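Local atomic coordinates of monalysin (Pseudomonas entomophila, PDB entry 4MKO), a protein that forms pores in host cell membranes as a cytolytic, hemolytic toxin that contributes to intestinal damage and lethality in Drosophila. Residues Val37-Gly49 against His149-Phe162. Sequence-based numbering, arbitrary orientation.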
loop_
_atom_site.group_PDB
_atom_site.type_symbol
_atom_site.label_atom_id
_atom_site.label_comp_id
_atom_site.label_asym_id
_atom_site.label_seq_id
_atom_site.Cartn_x
_atom_site.Cartn_y
_atom_site.Cartn_z
ATOM N N VAL A 37 11.444 -9.536 0.932
ATOM C CA VAL A 37 11.540 -10.711 0.032
ATOM C C VAL A 37 12.298 -10.294 -1.220
ATOM O O VAL A 37 12.507 -9.097 -1.439
ATOM C CB VAL A 37 10.174 -11.343 -0.325
ATOM C CG1 VAL A 37 9.444 -11.830 0.934
ATOM C CG2 VAL A 37 9.314 -10.402 -1.189
ATOM N N TYR A 38 12.720 -11.274 -2.039
ATOM C CA TYR A 38 13.476 -10.985 -3.254
ATOM C C TYR A 38 12.948 -11.833 -4.400
ATOM O O TYR A 38 12.799 -13.043 -4.256
ATOM C CB TYR A 38 14.983 -11.238 -3.044
ATOM C CG TYR A 38 15.807 -10.942 -4.278
ATOM C CD1 TYR A 38 16.023 -11.918 -5.249
ATOM C CD2 TYR A 38 16.386 -9.690 -4.468
ATOM C CE1 TYR A 38 16.777 -11.647 -6.393
ATOM C CE2 TYR A 38 17.126 -9.402 -5.617
ATOM C CZ TYR A 38 17.318 -10.385 -6.576
ATOM O OH TYR A 38 18.058 -10.117 -7.706
ATOM N N GLY A 39 12.723 -11.197 -5.535
ATOM C CA GLY A 39 12.254 -11.877 -6.730
ATOM C C GLY A 39 11.992 -10.918 -7.856
ATOM O O GLY A 39 12.176 -9.704 -7.704
ATOM N N ASP A 40 11.535 -11.457 -8.989
ATOM C CA ASP A 40 11.263 -10.671 -10.176
ATOM C C ASP A 40 10.076 -9.728 -10.094
ATOM O O ASP A 40 9.015 -10.086 -9.574
ATOM C CB ASP A 40 11.040 -11.582 -11.393
ATOM C CG ASP A 40 12.277 -12.268 -11.941
ATOM O OD1 ASP A 40 13.405 -11.789 -11.655
ATOM O OD2 ASP A 40 12.117 -13.265 -12.690
ATOM N N ILE A 41 10.249 -8.533 -10.696
ATOM C CA ILE A 41 9.209 -7.561 -10.968
ATOM C C ILE A 41 9.530 -7.053 -12.365
ATOM O O ILE A 41 10.697 -6.747 -12.660
ATOM C CB ILE A 41 9.055 -6.416 -9.930
ATOM C CG1 ILE A 41 8.695 -6.979 -8.520
ATOM C CG2 ILE A 41 8.003 -5.402 -10.404
ATOM C CD1 ILE A 41 8.173 -5.910 -7.459
ATOM N N TYR A 42 8.517 -7.034 -13.233
ATOM C CA TYR A 42 8.654 -6.578 -14.601
ATOM C C TYR A 42 8.439 -5.069 -14.636
ATOM O O TYR A 42 7.368 -4.588 -14.295
ATOM C CB TYR A 42 7.651 -7.301 -15.525
ATOM C CG TYR A 42 7.881 -7.023 -16.999
ATOM C CD1 TYR A 42 7.386 -5.863 -17.597
ATOM C CD2 TYR A 42 8.561 -7.933 -17.804
ATOM C CE1 TYR A 42 7.597 -5.601 -18.952
ATOM C CE2 TYR A 42 8.764 -7.687 -19.161
ATOM C CZ TYR A 42 8.296 -6.512 -19.726
ATOM O OH TYR A 42 8.491 -6.261 -21.059
ATOM N N ILE A 43 9.459 -4.328 -15.086
ATOM C CA ILE A 43 9.394 -2.874 -15.202
ATOM C C ILE A 43 10.001 -2.507 -16.555
ATOM O O ILE A 43 11.170 -2.812 -16.799
ATOM C CB ILE A 43 10.152 -2.118 -14.057
ATOM C CG1 ILE A 43 9.721 -2.586 -12.645
ATOM C CG2 ILE A 43 9.955 -0.586 -14.198
ATOM C CD1 ILE A 43 10.691 -2.165 -11.517
ATOM N N GLY A 44 9.211 -1.828 -17.367
ATOM C CA GLY A 44 9.630 -1.307 -18.664
ATOM C C GLY A 44 9.684 -2.344 -19.760
ATOM O O GLY A 44 8.689 -2.565 -20.455
ATOM N N LYS A 45 10.846 -2.976 -19.921
ATOM C CA LYS A 45 11.062 -3.961 -20.984
ATOM C C LYS A 45 11.495 -5.339 -20.487
ATOM O O LYS A 45 11.659 -6.235 -21.317
ATOM C CB LYS A 45 12.084 -3.408 -22.013
ATOM C CG LYS A 45 11.596 -2.188 -22.789
ATOM C CD LYS A 45 12.615 -1.727 -23.828
ATOM C CE LYS A 45 13.126 -0.337 -23.543
ATOM N NZ LYS A 45 14.112 0.109 -24.561
ATOM N N GLN A 46 11.701 -5.528 -19.159
ATOM C CA GLN A 46 12.175 -6.804 -18.616
ATOM C C GLN A 46 11.899 -7.001 -17.116
ATOM O O GLN A 46 11.518 -6.058 -16.422
ATOM C CB GLN A 46 13.703 -6.950 -18.848
ATOM C CG GLN A 46 14.522 -5.953 -18.012
ATOM C CD GLN A 46 16.001 -6.204 -18.049
ATOM O OE1 GLN A 46 16.691 -5.782 -18.975
ATOM N NE2 GLN A 46 16.528 -6.835 -17.013
ATOM N N ASN A 47 12.201 -8.214 -16.625
ATOM C CA ASN A 47 12.163 -8.555 -15.212
ATOM C C ASN A 47 13.438 -8.064 -14.552
ATOM O O ASN A 47 14.537 -8.155 -15.127
ATOM C CB ASN A 47 12.038 -10.060 -15.006
ATOM C CG ASN A 47 10.611 -10.529 -15.095
ATOM O OD1 ASN A 47 9.686 -9.919 -14.532
ATOM N ND2 ASN A 47 10.397 -11.603 -15.837
ATOM N N TRP A 48 13.292 -7.563 -13.338
ATOM C CA TRP A 48 14.420 -7.117 -12.528
ATOM C C TRP A 48 14.351 -7.830 -11.195
ATOM O O TRP A 48 13.254 -7.985 -10.652
ATOM C CB TRP A 48 14.367 -5.589 -12.294
ATOM C CG TRP A 48 14.286 -4.765 -13.546
ATOM C CD1 TRP A 48 13.160 -4.280 -14.132
ATOM C CD2 TRP A 48 15.386 -4.365 -14.389
ATOM N NE1 TRP A 48 13.483 -3.566 -15.265
ATOM C CE2 TRP A 48 14.843 -3.600 -15.444
ATOM C CE3 TRP A 48 16.786 -4.518 -14.306
ATOM C CZ2 TRP A 48 15.639 -3.040 -16.449
ATOM C CZ3 TRP A 48 17.576 -3.953 -15.306
ATOM C CH2 TRP A 48 17.003 -3.229 -16.358
ATOM N N GLY A 49 15.506 -8.219 -10.676
ATOM C CA GLY A 49 15.640 -8.829 -9.358
ATOM C C GLY A 49 15.344 -7.732 -8.358
ATOM O O GLY A 49 16.105 -6.764 -8.266
ATOM N N HIS A 149 10.220 -0.907 -2.805
ATOM C CA HIS A 149 10.920 -1.833 -3.658
ATOM C C HIS A 149 12.274 -1.280 -4.063
ATOM O O HIS A 149 12.409 -0.073 -4.276
ATOM C CB HIS A 149 10.115 -2.009 -4.966
ATOM C CG HIS A 149 8.682 -2.411 -4.803
ATOM N ND1 HIS A 149 8.311 -3.739 -4.740
ATOM C CD2 HIS A 149 7.579 -1.643 -4.668
ATOM C CE1 HIS A 149 6.993 -3.739 -4.607
ATOM N NE2 HIS A 149 6.512 -2.504 -4.552
ATOM N N ASN A 150 13.248 -2.172 -4.225
ATOM C CA ASN A 150 14.536 -1.864 -4.824
ATOM C C ASN A 150 14.667 -2.837 -5.992
ATOM O O ASN A 150 14.976 -4.011 -5.771
ATOM C CB ASN A 150 15.744 -2.004 -3.875
ATOM C CG ASN A 150 17.060 -1.913 -4.661
ATOM O OD1 ASN A 150 17.065 -1.681 -5.882
ATOM N ND2 ASN A 150 18.194 -2.103 -4.014
ATOM N N ALA A 151 14.367 -2.365 -7.201
ATOM C CA ALA A 151 14.502 -3.144 -8.437
ATOM C C ALA A 151 15.956 -2.953 -8.842
ATOM O O ALA A 151 16.342 -1.891 -9.356
ATOM C CB ALA A 151 13.540 -2.623 -9.504
ATOM N N THR A 152 16.784 -3.948 -8.489
ATOM C CA THR A 152 18.238 -3.883 -8.707
ATOM C C THR A 152 18.565 -3.766 -10.212
ATOM O O THR A 152 17.892 -4.366 -11.059
ATOM C CB THR A 152 18.989 -5.015 -7.970
ATOM O OG1 THR A 152 18.795 -6.263 -8.635
ATOM C CG2 THR A 152 18.602 -5.121 -6.486
ATOM N N SER A 153 19.537 -2.890 -10.531
ATOM C CA SER A 153 19.996 -2.596 -11.907
ATOM C C SER A 153 18.963 -1.873 -12.801
ATOM O O SER A 153 19.321 -1.483 -13.906
ATOM C CB SER A 153 20.506 -3.853 -12.622
ATOM O OG SER A 153 21.467 -4.533 -11.839
ATOM N N ALA A 154 17.713 -1.631 -12.327
ATOM C CA ALA A 154 16.660 -1.039 -13.165
ATOM C C ALA A 154 16.742 0.472 -13.385
ATOM O O ALA A 154 16.003 1.009 -14.202
ATOM C CB ALA A 154 15.290 -1.402 -12.586
ATOM N N GLY A 155 17.585 1.142 -12.619
ATOM C CA GLY A 155 17.681 2.603 -12.590
ATOM C C GLY A 155 18.215 3.326 -13.810
ATOM O O GLY A 155 17.908 4.503 -13.994
ATOM N N ARG A 156 19.036 2.661 -14.636
ATOM C CA ARG A 156 19.572 3.307 -15.849
ATOM C C ARG A 156 18.489 3.436 -16.912
ATOM O O ARG A 156 18.381 4.479 -17.544
ATOM C CB ARG A 156 20.765 2.529 -16.431
ATOM C CG ARG A 156 22.061 2.750 -15.696
ATOM C CD ARG A 156 23.250 2.493 -16.605
ATOM N NE ARG A 156 24.503 2.905 -15.972
ATOM C CZ ARG A 156 25.274 2.107 -15.241
ATOM N NH1 ARG A 156 24.931 0.837 -15.044
ATOM N NH2 ARG A 156 26.396 2.569 -14.701
ATOM N N GLN A 157 17.659 2.389 -17.064
ATOM C CA GLN A 157 16.600 2.313 -18.068
ATOM C C GLN A 157 15.239 2.775 -17.613
ATOM O O GLN A 157 14.420 3.135 -18.454
ATOM C CB GLN A 157 16.501 0.882 -18.614
ATOM C CG GLN A 157 17.765 0.448 -19.358
ATOM C CD GLN A 157 17.674 -0.975 -19.832
ATOM O OE1 GLN A 157 16.821 -1.332 -20.653
ATOM N NE2 GLN A 157 18.567 -1.814 -19.334
ATOM N N ASN A 158 14.973 2.748 -16.298
ATOM C CA ASN A 158 13.650 3.074 -15.788
ATOM C C ASN A 158 13.616 4.207 -14.767
ATOM O O ASN A 158 12.743 4.202 -13.904
ATOM C CB ASN A 158 12.981 1.802 -15.226
ATOM C CG ASN A 158 12.730 0.773 -16.295
ATOM O OD1 ASN A 158 11.881 0.967 -17.166
ATOM N ND2 ASN A 158 13.541 -0.273 -16.323
ATOM N N ALA A 159 14.479 5.235 -14.919
ATOM C CA ALA A 159 14.496 6.390 -14.008
ATOM C C ALA A 159 13.204 7.234 -14.048
ATOM O O ALA A 159 12.951 7.998 -13.112
ATOM C CB ALA A 159 15.711 7.269 -14.297
ATOM N N ASN A 160 12.383 7.089 -15.119
ATOM C CA ASN A 160 11.108 7.807 -15.285
ATOM C C ASN A 160 9.871 6.891 -15.286
ATOM O O ASN A 160 8.769 7.342 -15.627
ATOM C CB ASN A 160 11.146 8.668 -16.547
ATOM C CG ASN A 160 12.120 9.807 -16.421
ATOM O OD1 ASN A 160 11.949 10.710 -15.599
ATOM N ND2 ASN A 160 13.199 9.748 -17.180
ATOM N N ALA A 161 10.052 5.621 -14.893
ATOM C CA ALA A 161 8.969 4.635 -14.843
ATOM C C ALA A 161 7.870 5.021 -13.838
ATOM O O ALA A 161 6.697 4.771 -14.108
ATOM C CB ALA A 161 9.535 3.265 -14.494
ATOM N N PHE A 162 8.247 5.637 -12.686
ATOM C CA PHE A 162 7.298 5.950 -11.618
ATOM C C PHE A 162 7.130 7.452 -11.339
ATOM O O PHE A 162 8.025 8.247 -11.638
ATOM C CB PHE A 162 7.685 5.173 -10.337
ATOM C CG PHE A 162 7.797 3.676 -10.555
ATOM C CD1 PHE A 162 6.659 2.866 -10.550
ATOM C CD2 PHE A 162 9.026 3.088 -10.839
ATOM C CE1 PHE A 162 6.760 1.488 -10.781
ATOM C CE2 PHE A 162 9.127 1.710 -11.066
ATOM C CZ PHE A 162 7.993 0.921 -11.050
HETATM O O HOH W 1 13.473 -1.776 -18.997
HETATM O O HOH W 2 15.597 -3.741 -20.364
HETATM O O HOH W 3 19.007 -4.560 -19.717
HETATM O O HOH W 4 17.854 -7.110 -11.862
#
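Trp48 lies against Ala151-Asn158, touching them from CB to the outer ring atoms. Its CB lies 4.2 Å from Ala151 CB, and with CG anti to the carbonyl carbon (chi1 -55°) the indole continues along the loop backbone. Over the five-membered ring sits Ala154 CB, 3.5 Å from the centroid and 12° off the normal, a CH-pi contact; Gln46 CG lies against the opposite face. On the benzo side, CE3 approaches Thr152 O and CZ3 approaches Ser153 O obliquely, the latter at 3.3 Å, while CH2 meets Gln157 NE2 at the ring edge, amide and ring planes 80° apart. NE1 donates to Ile43 O of its own hairpin (2.9 Å), in the ring plane and on a carbonyl lone pair, which, with the groups on its two faces, helps fix the indole's rotation. Asn158 ND2 approaches CZ2; also a donor and so not bonded to NE1, it gives one hydrogen bond to a water that accepts from Lys45 N too, and a weak one to Ala154 O. Two further waters join Gln46 OE1 to the side-chain amide of Gln157.

Ile43 reaches Ala151 CB with CD1 at 3.5 Å, and its CG2 touches Asn158, Ala161 and Phe162. At Gly49, the carbonyl O accepts from Thr152 OG1 (2.8 Å) and N (2.9 Å), just past the end of strand 136-151, which pairs antiparallel with strand 46-67. The arrangement is a beta-hairpin, closed by a type II' turn from Ile43 to Gln46, packed through its tryptophan on the loop leaving an adjoining antiparallel strand of the aerolysin-like fold.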